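Local coordinates for disulfide bond protein A (Staphylococcus aureus, PDB 3BCI) that probably acts as a thiol:disulfide oxidoreductase of the thioredoxin-fold DsbA family, promoting disulfide bond formation in folding proteins, at residues 13-19 with 150-156; 50-55 with 138-142; 59-64 with 95-100; 36-41 with 166-170. All blocks are in the same frame, centred on the assembly; numbering follows the deposited sequence. Where two conformers were deposited one is given.

Interaction 1 (13-19 with 150-156)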
loop_
_atom_site.group_PDB
_atom_site.type_symbol
_atom_site.label_atom_id
_atom_site.label_comp_id
_atom_site.label_asym_id
_atom_site.label_seq_id
_atom_site.Cartn_x
_atom_site.Cartn_y
_atom_site.Cartn_z
ATOM N N PRO A 13 -17.275 -6.530 0.934
ATOM C CA PRO A 13 -16.078 -7.254 1.364
ATOM C C PRO A 13 -14.902 -6.305 1.639
ATOM O O PRO A 13 -14.710 -5.313 0.938
ATOM C CB PRO A 13 -15.788 -8.167 0.173
ATOM C CG PRO A 13 -17.165 -8.461 -0.373
ATOM C CD PRO A 13 -17.845 -7.118 -0.296
ATOM N N LEU A 14 -14.128 -6.599 2.672
ATOM C CA LEU A 14 -12.945 -5.799 2.963
ATOM C C LEU A 14 -11.722 -6.659 2.631
ATOM O O LEU A 14 -11.525 -7.724 3.218
ATOM C CB LEU A 14 -12.888 -5.406 4.434
ATOM C CG LEU A 14 -11.498 -4.969 4.920
ATOM C CD1 LEU A 14 -11.135 -3.589 4.372
ATOM C CD2 LEU A 14 -11.488 -4.955 6.434
ATOM N N VAL A 15 -10.913 -6.205 1.682
ATOM C CA VAL A 15 -9.712 -6.942 1.305
ATOM C C VAL A 15 -8.498 -6.246 1.920
ATOM O O VAL A 15 -8.237 -5.072 1.646
ATOM C CB VAL A 15 -9.544 -6.993 -0.229
ATOM C CG1 VAL A 15 -8.261 -7.735 -0.589
ATOM C CG2 VAL A 15 -10.761 -7.674 -0.864
ATOM N N VAL A 16 -7.762 -6.973 2.757
ATOM C CA VAL A 16 -6.585 -6.416 3.412
ATOM C C VAL A 16 -5.324 -7.150 2.978
ATOM O O VAL A 16 -5.263 -8.384 3.009
ATOM C CB VAL A 16 -6.681 -6.521 4.951
ATOM C CG1 VAL A 16 -5.450 -5.873 5.590
ATOM C CG2 VAL A 16 -7.957 -5.858 5.449
ATOM N N VAL A 17 -4.322 -6.383 2.567
ATOM C CA VAL A 17 -3.045 -6.951 2.156
ATOM C C VAL A 17 -1.986 -6.372 3.086
ATOM O O VAL A 17 -1.884 -5.154 3.236
ATOM C CB VAL A 17 -2.690 -6.589 0.690
ATOM C CG1 VAL A 17 -1.231 -6.980 0.380
ATOM C CG2 VAL A 17 -3.624 -7.327 -0.264
ATOM N N TYR A 18 -1.230 -7.257 3.726
ATOM C CA TYR A 18 -0.161 -6.861 4.639
ATOM C C TYR A 18 1.158 -6.954 3.895
ATOM O O TYR A 18 1.419 -7.946 3.217
ATOM C CB TYR A 18 -0.132 -7.794 5.851
ATOM C CG TYR A 18 -1.302 -7.623 6.790
ATOM C CD1 TYR A 18 -1.276 -6.660 7.800
ATOM C CD2 TYR A 18 -2.429 -8.439 6.683
ATOM C CE1 TYR A 18 -2.337 -6.521 8.688
ATOM C CE2 TYR A 18 -3.499 -8.308 7.562
ATOM C CZ TYR A 18 -3.445 -7.351 8.565
ATOM O OH TYR A 18 -4.479 -7.247 9.465
ATOM N N GLY A 19 1.989 -5.924 4.014
ATOM C CA GLY A 19 3.266 -5.953 3.332
ATOM C C GLY A 19 4.200 -4.801 3.644
ATOM O O GLY A 19 4.106 -4.162 4.691
ATOM N N THR A 150 4.674 -11.890 5.559
ATOM C CA THR A 150 4.215 -10.960 4.540
ATOM C C THR A 150 4.847 -11.432 3.240
ATOM O O THR A 150 5.965 -11.930 3.238
ATOM C CB THR A 150 4.682 -9.519 4.822
ATOM O OG1 THR A 150 6.111 -9.484 4.898
ATOM C CG2 THR A 150 4.096 -9.013 6.128
ATOM N N PRO A 151 4.127 -11.303 2.121
ATOM C CA PRO A 151 2.777 -10.737 2.091
ATOM C C PRO A 151 1.695 -11.754 2.446
ATOM O O PRO A 151 1.850 -12.948 2.208
ATOM C CB PRO A 151 2.644 -10.272 0.648
ATOM C CG PRO A 151 3.397 -11.348 -0.097
ATOM C CD PRO A 151 4.640 -11.517 0.755
ATOM N N THR A 152 0.610 -11.269 3.038
ATOM C CA THR A 152 -0.525 -12.116 3.385
ATOM C C THR A 152 -1.765 -11.277 3.129
ATOM O O THR A 152 -1.739 -10.058 3.294
ATOM C CB THR A 152 -0.497 -12.582 4.868
ATOM O OG1 THR A 152 -0.193 -11.475 5.728
ATOM C CG2 THR A 152 0.536 -13.686 5.059
ATOM N N ALA A 153 -2.843 -11.925 2.702
ATOM C CA ALA A 153 -4.077 -11.211 2.413
ATOM C C ALA A 153 -5.268 -11.878 3.070
ATOM O O ALA A 153 -5.293 -13.093 3.242
ATOM C CB ALA A 153 -4.283 -11.125 0.900
ATOM N N PHE A 154 -6.248 -11.062 3.442
ATOM C CA PHE A 154 -7.463 -11.532 4.089
ATOM C C PHE A 154 -8.669 -10.816 3.491
ATOM O O PHE A 154 -8.580 -9.651 3.105
ATOM C CB PHE A 154 -7.400 -11.237 5.592
ATOM C CG PHE A 154 -6.285 -11.952 6.306
ATOM C CD1 PHE A 154 -6.510 -13.180 6.920
ATOM C CD2 PHE A 154 -5.008 -11.403 6.355
ATOM C CE1 PHE A 154 -5.472 -13.851 7.576
ATOM C CE2 PHE A 154 -3.966 -12.064 7.006
ATOM C CZ PHE A 154 -4.195 -13.288 7.617
ATOM N N ILE A 155 -9.791 -11.521 3.408
ATOM C CA ILE A 155 -11.027 -10.940 2.900
ATOM C C ILE A 155 -12.040 -11.180 4.011
ATOM O O ILE A 155 -12.391 -12.320 4.312
ATOM C CB ILE A 155 -11.478 -11.611 1.588
ATOM C CG1 ILE A 155 -10.403 -11.402 0.511
ATOM C CG2 ILE A 155 -12.802 -11.014 1.134
ATOM C CD1 ILE A 155 -10.761 -11.946 -0.860
ATOM N N ASN A 156 -12.487 -10.092 4.627
ATOM C CA ASN A 156 -13.406 -10.160 5.754
ATOM C C ASN A 156 -12.817 -11.087 6.809
ATOM O O ASN A 156 -13.528 -11.889 7.420
ATOM C CB ASN A 156 -14.790 -10.659 5.329
ATOM C CG ASN A 156 -15.545 -9.636 4.503
ATOM O OD1 ASN A 156 -15.237 -8.443 4.543
ATOM N ND2 ASN A 156 -16.545 -10.094 3.761
#

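Interaction 2 (50-55 with 138-142)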
loop_
_atom_site.group_PDB
_atom_site.type_symbol
_atom_site.label_atom_id
_atom_site.label_comp_id
_atom_site.label_asym_id
_atom_site.label_seq_id
_atom_site.Cartn_x
_atom_site.Cartn_y
_atom_site.Cartn_z
ATOM N N GLN A 50 -7.478 -2.303 1.554
ATOM C CA GLN A 50 -6.620 -1.686 2.556
ATOM C C GLN A 50 -5.249 -2.333 2.535
ATOM O O GLN A 50 -5.125 -3.556 2.576
ATOM C CB GLN A 50 -7.219 -1.819 3.963
ATOM C CG GLN A 50 -6.264 -1.360 5.072
ATOM C CD GLN A 50 -6.901 -1.353 6.456
ATOM O OE1 GLN A 50 -7.876 -2.062 6.712
ATOM N NE2 GLN A 50 -6.337 -0.558 7.361
ATOM N N PHE A 51 -4.221 -1.498 2.455
ATOM C CA PHE A 51 -2.845 -1.974 2.457
ATOM C C PHE A 51 -2.279 -1.608 3.821
ATOM O O PHE A 51 -2.312 -0.437 4.215
ATOM C CB PHE A 51 -2.040 -1.287 1.349
ATOM C CG PHE A 51 -0.596 -1.720 1.285
ATOM C CD1 PHE A 51 -0.262 -3.013 0.904
ATOM C CD2 PHE A 51 0.428 -0.834 1.617
ATOM C CE1 PHE A 51 1.073 -3.422 0.853
ATOM C CE2 PHE A 51 1.763 -1.230 1.570
ATOM C CZ PHE A 51 2.085 -2.527 1.190
ATOM N N VAL A 52 -1.802 -2.605 4.558
ATOM C CA VAL A 52 -1.228 -2.358 5.878
ATOM C C VAL A 52 0.269 -2.599 5.755
ATOM O O VAL A 52 0.707 -3.730 5.550
ATOM C CB VAL A 52 -1.816 -3.307 6.949
ATOM C CG1 VAL A 52 -1.208 -2.992 8.310
ATOM C CG2 VAL A 52 -3.333 -3.156 7.005
ATOM N N ASN A 53 1.040 -1.525 5.885
ATOM C CA ASN A 53 2.493 -1.567 5.744
ATOM C C ASN A 53 3.205 -1.812 7.071
ATOM O O ASN A 53 3.180 -0.962 7.958
ATOM C CB ASN A 53 2.967 -0.239 5.157
ATOM C CG ASN A 53 4.364 -0.309 4.594
ATOM O OD1 ASN A 53 5.241 -0.979 5.145
ATOM N ND2 ASN A 53 4.589 0.403 3.492
ATOM N N LEU A 54 3.850 -2.967 7.205
ATOM C CA LEU A 54 4.565 -3.278 8.441
ATOM C C LEU A 54 5.835 -2.438 8.624
ATOM O O LEU A 54 6.378 -2.370 9.725
ATOM C CB LEU A 54 4.915 -4.776 8.505
ATOM C CG LEU A 54 3.820 -5.728 9.004
ATOM C CD1 LEU A 54 2.713 -5.854 7.961
ATOM C CD2 LEU A 54 4.430 -7.099 9.298
ATOM N N ALA A 55 6.295 -1.797 7.549
ATOM C CA ALA A 55 7.498 -0.953 7.582
ATOM C C ALA A 55 8.580 -1.595 8.443
ATOM O O ALA A 55 9.064 -0.985 9.395
ATOM C CB ALA A 55 7.148 0.430 8.134
ATOM N N ASP A 138 -0.340 1.481 11.200
ATOM C CA ASP A 138 -0.245 0.262 10.395
ATOM C C ASP A 138 0.565 -0.815 11.113
ATOM O O ASP A 138 0.239 -1.999 11.053
ATOM C CB ASP A 138 0.414 0.556 9.048
ATOM C CG ASP A 138 -0.592 0.845 7.950
ATOM O OD1 ASP A 138 -1.798 1.009 8.255
ATOM O OD2 ASP A 138 -0.170 0.914 6.777
ATOM N N LYS A 139 1.628 -0.410 11.797
ATOM C CA LYS A 139 2.450 -1.388 12.499
ATOM C C LYS A 139 1.668 -1.998 13.656
ATOM O O LYS A 139 1.795 -3.187 13.938
ATOM C CB LYS A 139 3.724 -0.732 13.020
ATOM C CG LYS A 139 4.480 0.028 11.948
ATOM C CD LYS A 139 5.666 0.757 12.540
ATOM C CE LYS A 139 6.883 -0.132 12.553
ATOM N NZ LYS A 139 7.860 0.314 13.579
ATOM N N LYS A 140 0.867 -1.176 14.324
ATOM C CA LYS A 140 0.055 -1.635 15.444
ATOM C C LYS A 140 -1.037 -2.582 14.934
ATOM O O LYS A 140 -1.356 -3.585 15.575
ATOM C CB LYS A 140 -0.580 -0.436 16.157
ATOM C CG LYS A 140 -1.429 -0.802 17.363
ATOM C CD LYS A 140 -2.006 0.435 18.028
ATOM C CE LYS A 140 -2.857 0.068 19.230
ATOM N NZ LYS A 140 -4.009 -0.793 18.846
ATOM N N ILE A 141 -1.612 -2.260 13.779
ATOM C CA ILE A 141 -2.656 -3.101 13.204
ATOM C C ILE A 141 -2.108 -4.502 12.930
ATOM O O ILE A 141 -2.717 -5.503 13.311
ATOM C CB ILE A 141 -3.203 -2.492 11.889
ATOM C CG1 ILE A 141 -3.965 -1.198 12.200
ATOM C CG2 ILE A 141 -4.111 -3.500 11.177
ATOM C CD1 ILE A 141 -4.424 -0.430 10.961
ATOM N N ALA A 142 -0.948 -4.566 12.283
ATOM C CA ALA A 142 -0.320 -5.842 11.961
ATOM C C ALA A 142 0.026 -6.636 13.216
ATOM O O ALA A 142 -0.089 -7.863 13.240
ATOM C CB ALA A 142 0.938 -5.606 11.133
HETATM O O HOH W 1 -3.630 0.663 6.384
HETATM O O HOH W 2 9.294 1.437 11.461
#

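Interaction 3 (59-64 with 95-100)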
loop_
_atom_site.group_PDB
_atom_site.type_symbol
_atom_site.label_atom_id
_atom_site.label_comp_id
_atom_site.label_asym_id
_atom_site.label_seq_id
_atom_site.Cartn_x
_atom_site.Cartn_y
_atom_site.Cartn_z
ATOM N N LYS A 59 14.899 1.734 8.070
ATOM C CA LYS A 59 14.408 3.018 8.555
ATOM C C LYS A 59 13.678 3.829 7.493
ATOM O O LYS A 59 12.929 4.742 7.822
ATOM C CB LYS A 59 15.563 3.844 9.133
ATOM C CG LYS A 59 16.734 4.005 8.190
ATOM C CD LYS A 59 17.893 4.779 8.818
ATOM C CE LYS A 59 17.692 6.293 8.774
ATOM N NZ LYS A 59 16.795 6.816 9.841
ATOM N N ASP A 60 13.887 3.496 6.224
ATOM C CA ASP A 60 13.224 4.215 5.147
ATOM C C ASP A 60 11.850 3.621 4.820
ATOM O O ASP A 60 11.061 4.236 4.105
ATOM C CB ASP A 60 14.111 4.227 3.898
ATOM C CG ASP A 60 14.457 2.836 3.407
ATOM O OD1 ASP A 60 14.867 1.988 4.233
ATOM O OD2 ASP A 60 14.331 2.595 2.189
ATOM N N SER A 61 11.567 2.432 5.347
ATOM C CA SER A 61 10.282 1.773 5.110
ATOM C C SER A 61 9.124 2.631 5.591
ATOM O O SER A 61 8.134 2.806 4.885
ATOM C CB SER A 61 10.217 0.418 5.830
ATOM O OG SER A 61 10.804 -0.613 5.058
ATOM N N ILE A 62 9.257 3.167 6.798
ATOM C CA ILE A 62 8.217 3.996 7.394
ATOM C C ILE A 62 8.026 5.299 6.621
ATOM O O ILE A 62 6.919 5.839 6.567
ATOM C CB ILE A 62 8.553 4.316 8.877
ATOM C CG1 ILE A 62 7.329 4.897 9.585
ATOM C CG2 ILE A 62 9.724 5.294 8.952
ATOM C CD1 ILE A 62 6.172 3.908 9.723
ATOM N N VAL A 63 9.103 5.805 6.026
ATOM C CA VAL A 63 9.019 7.045 5.265
ATOM C C VAL A 63 8.179 6.783 4.022
ATOM O O VAL A 63 7.314 7.583 3.663
ATOM C CB VAL A 63 10.418 7.559 4.839
ATOM C CG1 VAL A 63 10.275 8.856 4.060
ATOM C CG2 VAL A 63 11.291 7.793 6.070
ATOM N N GLY A 64 8.439 5.654 3.369
ATOM C CA GLY A 64 7.683 5.296 2.185
ATOM C C GLY A 64 6.221 5.109 2.551
ATOM O O GLY A 64 5.325 5.493 1.793
ATOM N N LYS A 95 19.192 -1.586 0.945
ATOM C CA LYS A 95 19.440 -0.185 0.630
ATOM C C LYS A 95 18.272 0.640 1.158
ATOM O O LYS A 95 17.129 0.180 1.153
ATOM C CB LYS A 95 19.510 0.031 -0.882
ATOM C CG LYS A 95 20.710 -0.560 -1.592
ATOM C CD LYS A 95 20.546 -0.374 -3.096
ATOM C CE LYS A 95 21.782 -0.798 -3.868
ATOM N NZ LYS A 95 22.927 0.124 -3.630
ATOM N N GLU A 96 18.557 1.854 1.615
ATOM C CA GLU A 96 17.501 2.737 2.091
ATOM C C GLU A 96 17.104 3.562 0.870
ATOM O O GLU A 96 17.302 4.775 0.833
ATOM C CB GLU A 96 18.018 3.655 3.203
ATOM C CG GLU A 96 18.728 2.926 4.330
ATOM C CD GLU A 96 19.078 3.842 5.487
ATOM O OE1 GLU A 96 19.213 5.063 5.263
ATOM O OE2 GLU A 96 19.229 3.337 6.620
ATOM N N TRP A 97 16.550 2.884 -0.132
ATOM C CA TRP A 97 16.153 3.531 -1.373
ATOM C C TRP A 97 14.895 4.395 -1.299
ATOM O O TRP A 97 14.649 5.198 -2.200
ATOM C CB TRP A 97 15.987 2.489 -2.484
ATOM C CG TRP A 97 14.911 1.467 -2.229
ATOM C CD1 TRP A 97 15.019 0.322 -1.491
ATOM C CD2 TRP A 97 13.565 1.499 -2.723
ATOM N NE1 TRP A 97 13.824 -0.362 -1.498
ATOM C CE2 TRP A 97 12.914 0.340 -2.245
ATOM C CE3 TRP A 97 12.846 2.399 -3.522
ATOM C CZ2 TRP A 97 11.574 0.052 -2.543
ATOM C CZ3 TRP A 97 11.515 2.115 -3.819
ATOM C CH2 TRP A 97 10.894 0.949 -3.328
ATOM N N LEU A 98 14.096 4.236 -0.245
ATOM C CA LEU A 98 12.880 5.038 -0.104
ATOM C C LEU A 98 13.208 6.409 0.482
ATOM O O LEU A 98 12.792 6.749 1.585
ATOM C CB LEU A 98 11.849 4.318 0.776
ATOM C CG LEU A 98 11.154 3.120 0.119
ATOM C CD1 LEU A 98 10.421 2.299 1.168
ATOM C CD2 LEU A 98 10.186 3.624 -0.953
ATOM N N THR A 99 13.957 7.193 -0.284
ATOM C CA THR A 99 14.361 8.531 0.124
ATOM C C THR A 99 13.253 9.536 -0.188
ATOM O O THR A 99 12.360 9.261 -0.985
ATOM C CB THR A 99 15.627 8.964 -0.628
ATOM O OG1 THR A 99 15.335 9.063 -2.028
ATOM C CG2 THR A 99 16.747 7.934 -0.432
ATOM N N LYS A 100 13.314 10.702 0.442
ATOM C CA LYS A 100 12.312 11.729 0.197
ATOM C C LYS A 100 12.433 12.229 -1.240
ATOM O O LYS A 100 11.448 12.651 -1.849
ATOM C CB LYS A 100 12.490 12.876 1.185
ATOM C CG LYS A 100 12.228 12.462 2.624
ATOM C CD LYS A 100 12.339 13.635 3.579
ATOM C CE LYS A 100 12.112 13.182 5.012
ATOM N NZ LYS A 100 12.312 14.294 5.979
#

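Interaction 4 (36-41 with 166-170)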
loop_
_atom_site.group_PDB
_atom_site.type_symbol
_atom_site.label_atom_id
_atom_site.label_comp_id
_atom_site.label_asym_id
_atom_site.label_seq_id
_atom_site.Cartn_x
_atom_site.Cartn_y
_atom_site.Cartn_z
ATOM N N LYS A 36 -5.848 -7.196 -12.016
ATOM C CA LYS A 36 -7.187 -7.767 -12.118
ATOM C C LYS A 36 -8.071 -7.450 -10.922
ATOM O O LYS A 36 -9.262 -7.200 -11.085
ATOM C CB LYS A 36 -7.112 -9.284 -12.280
ATOM C CG LYS A 36 -6.667 -9.741 -13.647
ATOM C CD LYS A 36 -6.602 -11.256 -13.696
ATOM C CE LYS A 36 -6.005 -11.731 -15.001
ATOM N NZ LYS A 36 -5.845 -13.209 -15.018
ATOM N N LEU A 37 -7.496 -7.472 -9.722
ATOM C CA LEU A 37 -8.271 -7.183 -8.519
ATOM C C LEU A 37 -8.815 -5.759 -8.611
ATOM O O LEU A 37 -9.965 -5.491 -8.274
ATOM C CB LEU A 37 -7.397 -7.323 -7.269
ATOM C CG LEU A 37 -8.145 -7.243 -5.936
ATOM C CD1 LEU A 37 -9.126 -8.414 -5.845
ATOM C CD2 LEU A 37 -7.152 -7.282 -4.773
ATOM N N ARG A 38 -7.971 -4.855 -9.086
ATOM C CA ARG A 38 -8.337 -3.454 -9.236
ATOM C C ARG A 38 -9.450 -3.276 -10.269
ATOM O O ARG A 38 -10.441 -2.594 -10.026
ATOM C CB ARG A 38 -7.106 -2.658 -9.663
ATOM C CG ARG A 38 -7.375 -1.215 -9.967
ATOM C CD ARG A 38 -6.107 -0.509 -10.407
ATOM N NE ARG A 38 -6.366 0.905 -10.613
ATOM C CZ ARG A 38 -5.431 1.808 -10.869
ATOM N NH1 ARG A 38 -4.159 1.439 -10.954
ATOM N NH2 ARG A 38 -5.775 3.079 -11.031
ATOM N N LYS A 39 -9.287 -3.902 -11.422
ATOM C CA LYS A 39 -10.277 -3.782 -12.480
ATOM C C LYS A 39 -11.622 -4.407 -12.148
ATOM O O LYS A 39 -12.665 -3.826 -12.423
ATOM C CB LYS A 39 -9.741 -4.407 -13.770
ATOM C CG LYS A 39 -10.732 -4.382 -14.926
ATOM C CD LYS A 39 -10.112 -4.921 -16.204
ATOM C CE LYS A 39 -11.085 -4.828 -17.368
ATOM N NZ LYS A 39 -10.438 -5.198 -18.657
ATOM N N ASN A 40 -11.606 -5.582 -11.537
ATOM C CA ASN A 40 -12.849 -6.276 -11.243
ATOM C C ASN A 40 -13.489 -6.049 -9.886
ATOM O O ASN A 40 -14.662 -6.374 -9.702
ATOM C CB ASN A 40 -12.644 -7.775 -11.458
ATOM C CG ASN A 40 -12.143 -8.093 -12.853
ATOM O OD1 ASN A 40 -12.764 -7.714 -13.846
ATOM N ND2 ASN A 40 -11.014 -8.787 -12.936
ATOM N N TYR A 41 -12.752 -5.493 -8.930
ATOM C CA TYR A 41 -13.347 -5.309 -7.614
ATOM C C TYR A 41 -13.079 -4.005 -6.879
ATOM O O TYR A 41 -13.919 -3.568 -6.092
ATOM C CB TYR A 41 -12.949 -6.464 -6.683
ATOM C CG TYR A 41 -13.587 -7.793 -7.007
ATOM C CD1 TYR A 41 -12.946 -8.719 -7.824
ATOM C CD2 TYR A 41 -14.846 -8.116 -6.507
ATOM C CE1 TYR A 41 -13.549 -9.938 -8.139
ATOM C CE2 TYR A 41 -15.456 -9.327 -6.815
ATOM C CZ TYR A 41 -14.803 -10.232 -7.630
ATOM O OH TYR A 41 -15.412 -11.428 -7.929
ATOM N N TYR A 166 -4.837 -14.029 -8.335
ATOM C CA TYR A 166 -6.086 -13.283 -8.385
ATOM C C TYR A 166 -7.303 -14.181 -8.195
ATOM O O TYR A 166 -8.230 -13.825 -7.469
ATOM C CB TYR A 166 -6.206 -12.542 -9.721
ATOM C CG TYR A 166 -7.604 -12.053 -10.013
ATOM C CD1 TYR A 166 -8.181 -11.034 -9.259
ATOM C CD2 TYR A 166 -8.368 -12.639 -11.018
ATOM C CE1 TYR A 166 -9.488 -10.611 -9.497
ATOM C CE2 TYR A 166 -9.674 -12.227 -11.267
ATOM C CZ TYR A 166 -10.228 -11.213 -10.504
ATOM O OH TYR A 166 -11.520 -10.811 -10.743
ATOM N N GLU A 167 -7.299 -15.346 -8.841
ATOM C CA GLU A 167 -8.433 -16.261 -8.741
ATOM C C GLU A 167 -8.702 -16.736 -7.321
ATOM O O GLU A 167 -9.818 -17.147 -6.998
ATOM C CB GLU A 167 -8.229 -17.468 -9.659
ATOM C CG GLU A 167 -7.808 -17.087 -11.066
ATOM C CD GLU A 167 -8.094 -18.173 -12.081
ATOM O OE1 GLU A 167 -7.838 -19.358 -11.782
ATOM O OE2 GLU A 167 -8.569 -17.835 -13.185
ATOM N N SER A 168 -7.683 -16.691 -6.469
ATOM C CA SER A 168 -7.867 -17.116 -5.090
ATOM C C SER A 168 -8.668 -16.052 -4.335
ATOM O O SER A 168 -9.399 -16.358 -3.391
ATOM C CB SER A 168 -6.511 -17.348 -4.419
ATOM O OG SER A 168 -6.691 -17.901 -3.131
ATOM N N TYR A 169 -8.530 -14.799 -4.754
ATOM C CA TYR A 169 -9.281 -13.713 -4.122
ATOM C C TYR A 169 -10.721 -13.813 -4.612
ATOM O O TYR A 169 -11.669 -13.760 -3.827
ATOM C CB TYR A 169 -8.721 -12.347 -4.529
ATOM C CG TYR A 169 -7.354 -12.031 -3.977
ATOM C CD1 TYR A 169 -7.195 -11.096 -2.950
ATOM C CD2 TYR A 169 -6.216 -12.657 -4.485
ATOM C CE1 TYR A 169 -5.940 -10.792 -2.446
ATOM C CE2 TYR A 169 -4.954 -12.362 -3.987
ATOM C CZ TYR A 169 -4.822 -11.429 -2.968
ATOM O OH TYR A 169 -3.573 -11.140 -2.472
ATOM N N GLU A 170 -10.864 -13.950 -5.924
ATOM C CA GLU A 170 -12.164 -14.056 -6.569
ATOM C C GLU A 170 -12.979 -15.177 -5.938
ATOM O O GLU A 170 -14.197 -15.065 -5.780
ATOM C CB GLU A 170 -11.965 -14.311 -8.065
ATOM C CG GLU A 170 -13.225 -14.251 -8.896
ATOM C CD GLU A 170 -12.924 -14.244 -10.380
ATOM O OE1 GLU A 170 -12.211 -15.159 -10.845
ATOM O OE2 GLU A 170 -13.399 -13.326 -11.081
#

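Interaction 1 (13-19 with 150-156)
Two strands running in opposite directions can serve one another's backbone polar groups almost completely, as 14-19 and 152-155 do here at an axis separation of 4.7 Å. At the centre, V16 N donates to F154 O (2.8 Å) and F154 N returns to V16 O (2.9 Å). One pair further on, Y18 N reaches T152 O at 2.9 Å, whereas the reverse bond from T152 N to Y18 O is weak at 3.4 Å. Near the start of 14-19 a side chain stands in for the backbone: L14 N binds N156 OD1 at 2.9 Å, while N156 N donates to L14 O, also at 2.9 Å. V15 and V17 form the non-hydrogen-bonded pairs, with I155 and A153; their backbone groups instead pair with E48, Q50 and V52 of strand 48-53, so strand 14-19 is satisfied along both edges. This is the central part of a thioredoxin-fold sheet, and P151, preceded by a cis peptide bond, is the hallmark cis-proline, resting against Y25 and C26 of the CxxC helix. P151 has no NH to donate, but its CA makes a CA-H...O contact with Y18 O (3.3 Å). T152 OG1 is bound to T149 O. On the sheet face carrying V16 and T152, the Y18 and F154 rings meet rim to rim, CE2 of Y18 lying 3.6 Å from CD2 of F154.

Interaction 2 (50-55 with 138-142)
At the border of the thioredoxin-fold sheet, segment 138-142 of helix 130-144 crosses strand residues 50-53 at 94°, their axes 7.3 Å apart; this is the helix that, after a helical insertion, leads the chain back to the sheet. The direct polar link is a single hydrogen bond: N53 N donates to D138 OD2 (2.9 Å, 170°), an oxygen that also receives H69 NE2 of helix 61-74, so one carboxylate joins strand and two helices. Within the strand's exit, N53 OD1 accepts from A55 N at 2.7 Å, an Asx turn at the point where the strand ends. The apolar contacts are made by V52 and L54 with I141 and A142. V52 CG1 lies 4.1 Å from I141 CG2 and 4.4 Å from A142 CB, and L54 CG approaches A142 CB to 3.6 Å; the small alanine leaves room for that leucine, which also rests on Y18 of the adjacent strand. Water completes the contact at two points. One molecule bridges A55 O (3.2 Å) and K139 NZ (2.8 Å) at the exposed end. The other accepts from Q50 NE2 at 3.1 Å and donates both to F51 O, at 2.8 Å, and to D138 OD1, at 2.6 Å.

Interaction 3 (59-64 with 95-100)
A loop meets the beginning of a helix in this contact, which lies within the helical insertion that sets DsbA proteins apart from plain thioredoxin: the segment 95-100, between helices 79-88 and 100-108, packs against the start of helix 61-74. Here a side chain serves a backbone donor of the loop: D60 OD2 accepts from L98 N at 2.9 Å. The other carboxylate oxygen, OD1, forms a salt bridge with K22, directly before C23 in the chain; K22 also donates to K95 O, so one lysine and one aspartate tie the loop to the approach to the CxxC motif. L98, at the centre of an inverse gamma turn, points its side chain toward the first turn of the helix. CD1 touches S61 CA at 4.0 Å, and a glycine makes room for it beyond: a CB on G64 would clash with CD1. V63, leaning also on Y124, flanks this on the K100 side, with its CG1 4.3 Å from K100 CG.

Interaction 4 (36-41 with 166-170)
Knobs-into-holes packing is illustrated by a single tyrosine. Segments 36-41 of helix 24-42 and 166-170 of helix 166-174 run at a shallow 33° with axes 10.5 Å apart, a generous spacing filled by the ring of Y166, which drops into the hollow formed by K36, L37, N40 and Y41. Aliphatic, amide and aromatic groups line that hollow. K36 CB sits over one face of the ring, 3.6 Å from its centroid, a CH-pi contact; L37 CD1 is 4.3 Å from Y166 CE1; and the hydroxyl of Y166 ends beside N40, with OH 3.0 Å from ND2. Y41 completes the lining, its CE1 3.4 Å from the same Y166 OH, and extends to E170, where Y41 OH meets CG at 3.7 Å. L37 is a smaller bump in return, its CD1 lying 4.2 Å from Y169 CB. Y169 carries the packing back along helix 24-42 to L29 and V33, and Y41 reaches L173. Both helices pack on the sheet face that carries V17 and A153, with L29 against V17 and Y169 against A153.

In the fold
Interaction 1 forms the heart of the thioredoxin-fold sheet and links two of the others. Interaction 2 extends it through the neighbouring strand 48-53, with V17 O to V52 N (2.9 Å) and centres about 10 Å apart; interaction 4, its centre about 12 Å from that of interaction 1, lies where Y169 touches A153 and V15 on the opposite sheet face from helix 130-144. Interaction 3, with centres about 23 Å apart from interaction 1, belongs to the helical insertion and meets interaction 2 where A55 touches S61. Along the chain, interaction 3 is nested inside interaction 2, and interaction 2 inside interaction 1, whose segments alternate with those of interaction 4. Together they join the sheet to helices on both its faces and to the insertion.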